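PDB 3QYY: response regulator from Xanthomonas campestris pv. campestris, which probably makes the second messenger cyclic di-GMP through its GGDEF diguanylate cyclase domain, the part present here, with cyclic di-GMP and magnesium bound. Local coordinates for residues 74-77 against 78-82; 137-140 against 141-145. One frame throughout, in Å; residues are numbered along the deposited sequence.

Interactions 1 and 2 follow one another along a single GGDEF domain, neither enclosing the other, and each is a local turn at one end of a helix. Running from the N terminus, interaction 1 (74-77 with 78-82) comes first: it lies where helix 62-77 ends and turns the chain toward strand 85-90, an outermost strand of the central mixed sheet. The chain then passes through strand 93-98, helix 102-116 and strand 128-134. Interaction 2 (137-140 with 141-145) starts helix 141-157, which leads to strand 162-165 at the other border of the sheet. The nearest atoms of the two contacts are about 14 Å apart.

Interaction 1: residues 74-77 against 78-82; sequences ESAY and GWLGA
Ala76 O receives two backbone donors from the chain leaving the helix, and the side chains of Trp79 and Leu80 close in around the same oxygen. Trp79 N lies 2.9 Å from Ala76 O in a nearly straight bond (N-H...O 172°), yet it stands above the carbonyl plane; Leu80 N, 3.0 Å from Ala76 O, comes almost in line with the carbonyl bond.

Leu80 can be followed outward from its backbone. Its CB is 3.6 Å from Ala76 O, and CG moves closer still, to 3.2 Å from Ala76 O. With CG turned away from its own carbonyl carbon (chi1 -73°), the branch CD1 reaches back to the helix, 4.2 Å from Ala76 CB, and also approaches the Tyr77 ring obliquely. The second branch, CD2, sits instead over a face of the Trp79 indole.

This is the C-terminal end of helix 62-77 in the GGDEF domain, where the chain turns toward strand 85-90. Ile86 of that strand touches Ala76, Tyr77 and Leu80, while Trp112 of helix 102-116 meets the Trp79 ring.

Trp79 adopts the less roomy first torsion, with CG lying between its backbone N and carbonyl carbon (chi1 60°), which folds the indole back over Ala76. Ala76 O lies over the same face of that indole as Leu80 CD2, both offset toward the rim, and Trp79 NE1 passes 3.7 Å from Ala76 CA. On Tyr77 the hydroxyl reaches away from the turn to hydrogen-bond with Glu18 O.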
ATOM      1  N   GLU B  74     -18.767   3.099  -7.901  1.00 22.30           N
ATOM      2  CA  GLU B  74     -20.074   3.425  -8.463  1.00 25.78           C
ATOM      3  C   GLU B  74     -20.040   3.302  -9.987  1.00 24.17           C
ATOM      4  O   GLU B  74     -20.911   2.675 -10.586  1.00 23.76           O
ATOM      5  CB  GLU B  74     -20.483   4.850  -8.079  1.00 27.34           C
ATOM      6  CG  GLU B  74     -21.908   5.207  -8.463  1.00 33.36           C
ATOM      7  CD  GLU B  74     -22.227   6.676  -8.252  1.00 37.73           C
ATOM      8  OE1 GLU B  74     -23.418   7.043  -8.340  1.00 41.05           O
ATOM      9  OE2 GLU B  74     -21.287   7.465  -8.007  1.00 40.21           O
ATOM     10  N   SER B  75     -19.028   3.897 -10.608  1.00 25.00           N
ATOM     11  CA  SER B  75     -18.901   3.851 -12.060  1.00 26.11           C
ATOM     12  C   SER B  75     -18.651   2.434 -12.570  1.00 27.51           C
ATOM     13  O   SER B  75     -19.080   2.080 -13.670  1.00 28.70           O
ATOM     14  CB  SER B  75     -17.780   4.787 -12.526  1.00 27.15           C
ATOM     15  OG  SER B  75     -16.536   4.448 -11.940  1.00 30.36           O
ATOM     16  N   ALA B  76     -17.961   1.623 -11.773  1.00 25.87           N
ATOM     17  CA  ALA B  76     -17.683   0.245 -12.158  1.00 26.63           C
ATOM     18  C   ALA B  76     -18.997  -0.526 -12.272  1.00 27.22           C
ATOM     19  O   ALA B  76     -19.239  -1.219 -13.263  1.00 25.37           O
ATOM     20  CB  ALA B  76     -16.775  -0.416 -11.130  1.00 26.61           C
ATOM     21  N   TYR B  77     -19.843  -0.404 -11.253  1.00 26.48           N
ATOM     22  CA  TYR B  77     -21.134  -1.083 -11.256  1.00 29.11           C
ATOM     23  C   TYR B  77     -21.960  -0.641 -12.464  1.00 29.88           C
ATOM     24  O   TYR B  77     -22.950  -1.283 -12.821  1.00 32.23           O
ATOM     25  CB  TYR B  77     -21.905  -0.783  -9.964  1.00 27.03           C
ATOM     26  CG  TYR B  77     -21.498  -1.640  -8.785  1.00 27.21           C
ATOM     27  CD1 TYR B  77     -21.604  -3.029  -8.841  1.00 26.60           C
ATOM     28  CD2 TYR B  77     -21.025  -1.063  -7.605  1.00 26.17           C
ATOM     29  CE1 TYR B  77     -21.253  -3.825  -7.752  1.00 27.14           C
ATOM     30  CE2 TYR B  77     -20.671  -1.851  -6.509  1.00 25.84           C
ATOM     31  CZ  TYR B  77     -20.789  -3.229  -6.589  1.00 23.68           C
ATOM     32  OH  TYR B  77     -20.453  -4.009  -5.508  1.00 24.16           O
ATOM     33  N   GLY B  78     -21.536   0.449 -13.094  1.00 30.66           N
ATOM     34  CA  GLY B  78     -22.240   0.964 -14.255  1.00 32.67           C
ATOM     35  C   GLY B  78     -22.019   0.170 -15.530  1.00 33.25           C
ATOM     36  O   GLY B  78     -22.757   0.342 -16.502  1.00 34.22           O
ATOM     37  N   TRP B  79     -21.005  -0.689 -15.548  1.00 33.43           N
ATOM     38  CA  TRP B  79     -20.740  -1.494 -16.738  1.00 32.06           C
ATOM     39  C   TRP B  79     -20.568  -2.977 -16.435  1.00 32.56           C
ATOM     40  O   TRP B  79     -20.676  -3.819 -17.330  1.00 31.36           O
ATOM     41  CB  TRP B  79     -19.506  -0.972 -17.496  1.00 32.22           C
ATOM     42  CG  TRP B  79     -18.203  -0.968 -16.729  1.00 31.30           C
ATOM     43  CD1 TRP B  79     -17.626   0.098 -16.095  1.00 30.29           C
ATOM     44  CD2 TRP B  79     -17.287  -2.065 -16.579  1.00 31.08           C
ATOM     45  NE1 TRP B  79     -16.408  -0.263 -15.567  1.00 29.10           N
ATOM     46  CE2 TRP B  79     -16.175  -1.584 -15.848  1.00 31.64           C
ATOM     47  CE3 TRP B  79     -17.297  -3.404 -16.992  1.00 31.54           C
ATOM     48  CZ2 TRP B  79     -15.081  -2.397 -15.522  1.00 30.22           C
ATOM     49  CZ3 TRP B  79     -16.208  -4.216 -16.667  1.00 31.84           C
ATOM     50  CH2 TRP B  79     -15.116  -3.706 -15.940  1.00 32.44           C
ATOM     51  N   LEU B  80     -20.306  -3.299 -15.172  1.00 30.62           N
ATOM     52  CA  LEU B  80     -20.119  -4.689 -14.774  1.00 30.76           C
ATOM     53  C   LEU B  80     -21.344  -5.535 -15.083  1.00 32.11           C
ATOM     54  O   LEU B  80     -22.479  -5.068 -14.975  1.00 32.75           O
ATOM     55  CB  LEU B  80     -19.800  -4.776 -13.278  1.00 28.63           C
ATOM     56  CG  LEU B  80     -18.399  -4.322 -12.860  1.00 29.10           C
ATOM     57  CD1 LEU B  80     -18.287  -4.319 -11.337  1.00 29.13           C
ATOM     58  CD2 LEU B  80     -17.362  -5.256 -13.471  1.00 27.76           C
ATOM     59  N   GLY B  81     -21.101  -6.785 -15.465  1.00 31.88           N
ATOM     60  CA  GLY B  81     -22.186  -7.695 -15.780  1.00 32.85           C
ATOM     61  C   GLY B  81     -22.830  -8.256 -14.528  1.00 33.39           C
ATOM     62  O   GLY B  81     -22.304  -8.099 -13.428  1.00 33.29           O
ATOM     63  N   ALA B  82     -23.967  -8.921 -14.701  1.00 33.60           N
ATOM     64  CA  ALA B  82     -24.708  -9.502 -13.587  1.00 33.46           C
ATOM     65  C   ALA B  82     -23.908 -10.536 -12.800  1.00 32.55           C
ATOM     66  O   ALA B  82     -24.190 -10.782 -11.627  1.00 32.55           O
ATOM     67  CB  ALA B  82     -25.999 -10.129 -14.099  1.00 35.40           C
TER

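Interaction 2: residues 137-140 against 141-145; sequences VGID and ATELY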
ATOM      1  N   VAL B 137      -7.446 -23.836 -17.497  1.00 40.29           N
ATOM      2  CA  VAL B 137      -7.404 -25.123 -16.813  1.00 41.30           C
ATOM      3  C   VAL B 137      -6.041 -25.349 -16.161  1.00 41.07           C
ATOM      4  O   VAL B 137      -5.005 -25.010 -16.732  1.00 41.12           O
ATOM      5  CB  VAL B 137      -7.699 -26.284 -17.796  1.00 42.00           C
ATOM      6  CG1 VAL B 137      -6.650 -26.315 -18.895  1.00 42.16           C
ATOM      7  CG2 VAL B 137      -7.734 -27.608 -17.045  1.00 42.17           C
ATOM      8  N   GLY B 138      -6.049 -25.915 -14.957  1.00 41.46           N
ATOM      9  CA  GLY B 138      -4.807 -26.171 -14.252  1.00 42.70           C
ATOM     10  C   GLY B 138      -4.351 -25.006 -13.390  1.00 43.27           C
ATOM     11  O   GLY B 138      -3.368 -25.118 -12.657  1.00 44.03           O
ATOM     12  N   ILE B 139      -5.061 -23.884 -13.482  1.00 42.78           N
ATOM     13  CA  ILE B 139      -4.729 -22.693 -12.705  1.00 42.74           C
ATOM     14  C   ILE B 139      -5.789 -22.439 -11.634  1.00 41.11           C
ATOM     15  O   ILE B 139      -6.977 -22.359 -11.937  1.00 41.20           O
ATOM     16  CB  ILE B 139      -4.623 -21.439 -13.616  1.00 44.02           C
ATOM     17  CG1 ILE B 139      -3.344 -21.503 -14.459  1.00 45.96           C
ATOM     18  CG2 ILE B 139      -4.619 -20.173 -12.772  1.00 44.27           C
ATOM     19  CD1 ILE B 139      -3.286 -22.663 -15.432  1.00 47.38           C
ATOM     20  N   ASP B 140      -5.354 -22.316 -10.383  1.00 39.21           N
ATOM     21  CA  ASP B 140      -6.276 -22.067  -9.281  1.00 36.90           C
ATOM     22  C   ASP B 140      -6.331 -20.573  -8.956  1.00 34.29           C
ATOM     23  O   ASP B 140      -5.554 -19.784  -9.496  1.00 32.19           O
ATOM     24  CB  ASP B 140      -5.854 -22.875  -8.049  1.00 39.46           C
ATOM     25  CG  ASP B 140      -4.598 -22.339  -7.397  1.00 41.92           C
ATOM     26  OD1 ASP B 140      -3.689 -21.885  -8.124  1.00 43.34           O
ATOM     27  OD2 ASP B 140      -4.515 -22.385  -6.151  1.00 44.22           O
ATOM     28  N   ALA B 141      -7.250 -20.195  -8.070  1.00 32.18           N
ATOM     29  CA  ALA B 141      -7.438 -18.796  -7.693  1.00 29.58           C
ATOM     30  C   ALA B 141      -6.202 -18.104  -7.130  1.00 28.37           C
ATOM     31  O   ALA B 141      -5.913 -16.958  -7.486  1.00 26.08           O
ATOM     32  CB  ALA B 141      -8.598 -18.678  -6.704  1.00 29.20           C
ATOM     33  N   THR B 142      -5.473 -18.779  -6.247  1.00 27.17           N
ATOM     34  CA  THR B 142      -4.282 -18.165  -5.670  1.00 27.67           C
ATOM     35  C   THR B 142      -3.258 -17.861  -6.759  1.00 26.78           C
ATOM     36  O   THR B 142      -2.615 -16.810  -6.740  1.00 25.20           O
ATOM     37  CB  THR B 142      -3.643 -19.065  -4.591  1.00 29.26           C
ATOM     38  OG1 THR B 142      -3.340 -20.348  -5.148  1.00 34.21           O
ATOM     39  CG2 THR B 142      -4.593 -19.236  -3.418  1.00 27.75           C
ATOM     40  N   GLU B 143      -3.123 -18.775  -7.716  1.00 25.51           N
ATOM     41  CA  GLU B 143      -2.186 -18.603  -8.822  1.00 24.86           C
ATOM     42  C   GLU B 143      -2.666 -17.498  -9.759  1.00 22.91           C
ATOM     43  O   GLU B 143      -1.871 -16.684 -10.222  1.00 21.58           O
ATOM     44  CB  GLU B 143      -2.043 -19.917  -9.593  1.00 27.60           C
ATOM     45  CG  GLU B 143      -1.197 -19.846 -10.859  1.00 29.73           C
ATOM     46  CD  GLU B 143       0.223 -19.366 -10.609  1.00 33.26           C
ATOM     47  OE1 GLU B 143       0.705 -19.486  -9.463  1.00 36.15           O
ATOM     48  OE2 GLU B 143       0.863 -18.881 -11.567  1.00 34.29           O
ATOM     49  N   LEU B 144      -3.968 -17.474 -10.035  1.00 22.61           N
ATOM     50  CA  LEU B 144      -4.540 -16.450 -10.907  1.00 22.10           C
ATOM     51  C   LEU B 144      -4.284 -15.081 -10.282  1.00 21.03           C
ATOM     52  O   LEU B 144      -3.902 -14.132 -10.970  1.00 19.25           O
ATOM     53  CB  LEU B 144      -6.048 -16.669 -11.080  1.00 21.87           C
ATOM     54  CG  LEU B 144      -6.771 -15.697 -12.018  1.00 22.99           C
ATOM     55  CD1 LEU B 144      -6.247 -15.867 -13.439  1.00 23.11           C
ATOM     56  CD2 LEU B 144      -8.274 -15.959 -11.977  1.00 23.16           C
ATOM     57  N   TYR B 145      -4.489 -14.987  -8.971  1.00 20.75           N
ATOM     58  CA  TYR B 145      -4.266 -13.737  -8.255  1.00 20.89           C
ATOM     59  C   TYR B 145      -2.800 -13.312  -8.363  1.00 20.25           C
ATOM     60  O   TYR B 145      -2.497 -12.148  -8.641  1.00 20.16           O
ATOM     61  CB  TYR B 145      -4.666 -13.883  -6.780  1.00 19.78           C
ATOM     62  CG  TYR B 145      -4.229 -12.710  -5.924  1.00 20.50           C
ATOM     63  CD1 TYR B 145      -3.010 -12.737  -5.243  1.00 20.75           C
ATOM     64  CD2 TYR B 145      -4.999 -11.552  -5.852  1.00 19.17           C
ATOM     65  CE1 TYR B 145      -2.566 -11.630  -4.514  1.00 21.61           C
ATOM     66  CE2 TYR B 145      -4.567 -10.442  -5.127  1.00 20.11           C
ATOM     67  CZ  TYR B 145      -3.346 -10.488  -4.464  1.00 19.55           C
ATOM     68  OH  TYR B 145      -2.897  -9.379  -3.782  1.00 18.95           O
TER
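Asp140 caps the first turn of helix 141-157 as its N-cap residue, and its side chain and backbone together take three hydrogen bonds from the residues that follow. Asp140 OD1 accepts from Glu143 N at 3.2 Å, the donor standing well above the carboxylate plane and the bond somewhat bent. The other oxygen, Asp140 OD2, takes the hydroxyl of Thr142 OG1 at 2.6 Å, on its syn side though tilted from the plane. Both carboxylate oxygens are thus engaged, which fixes the rotation of the group. CG sits between the backbone N and carbonyl carbon of Asp140 (chi1 72°), an arrangement that folds the acid over the helix start, where the helix dipole would probably favour its negative charge. Asp140 O in turn receives Leu144 N at 2.9 Å, the first of the regular helical bonds.

Glu143 directs its CB toward Asp140, but bends at chi2 (58°), carrying its own carboxylate away to a salt bridge from OE2 to Arg147 NE one turn on. Tyr145 stacks on Trp89 and touches the bound cyclic di-GMP, while its OH hydrogen-bonds Lys54 NZ of the second subunit, so the helix begun by this cap supplies Tyr145 to the ligand pocket. Ile139 adds carbon contacts: its CG2 lies 3.9 Å from Glu143 CG and 4.1 Å from Leu144 CB, the latter an apolar pair.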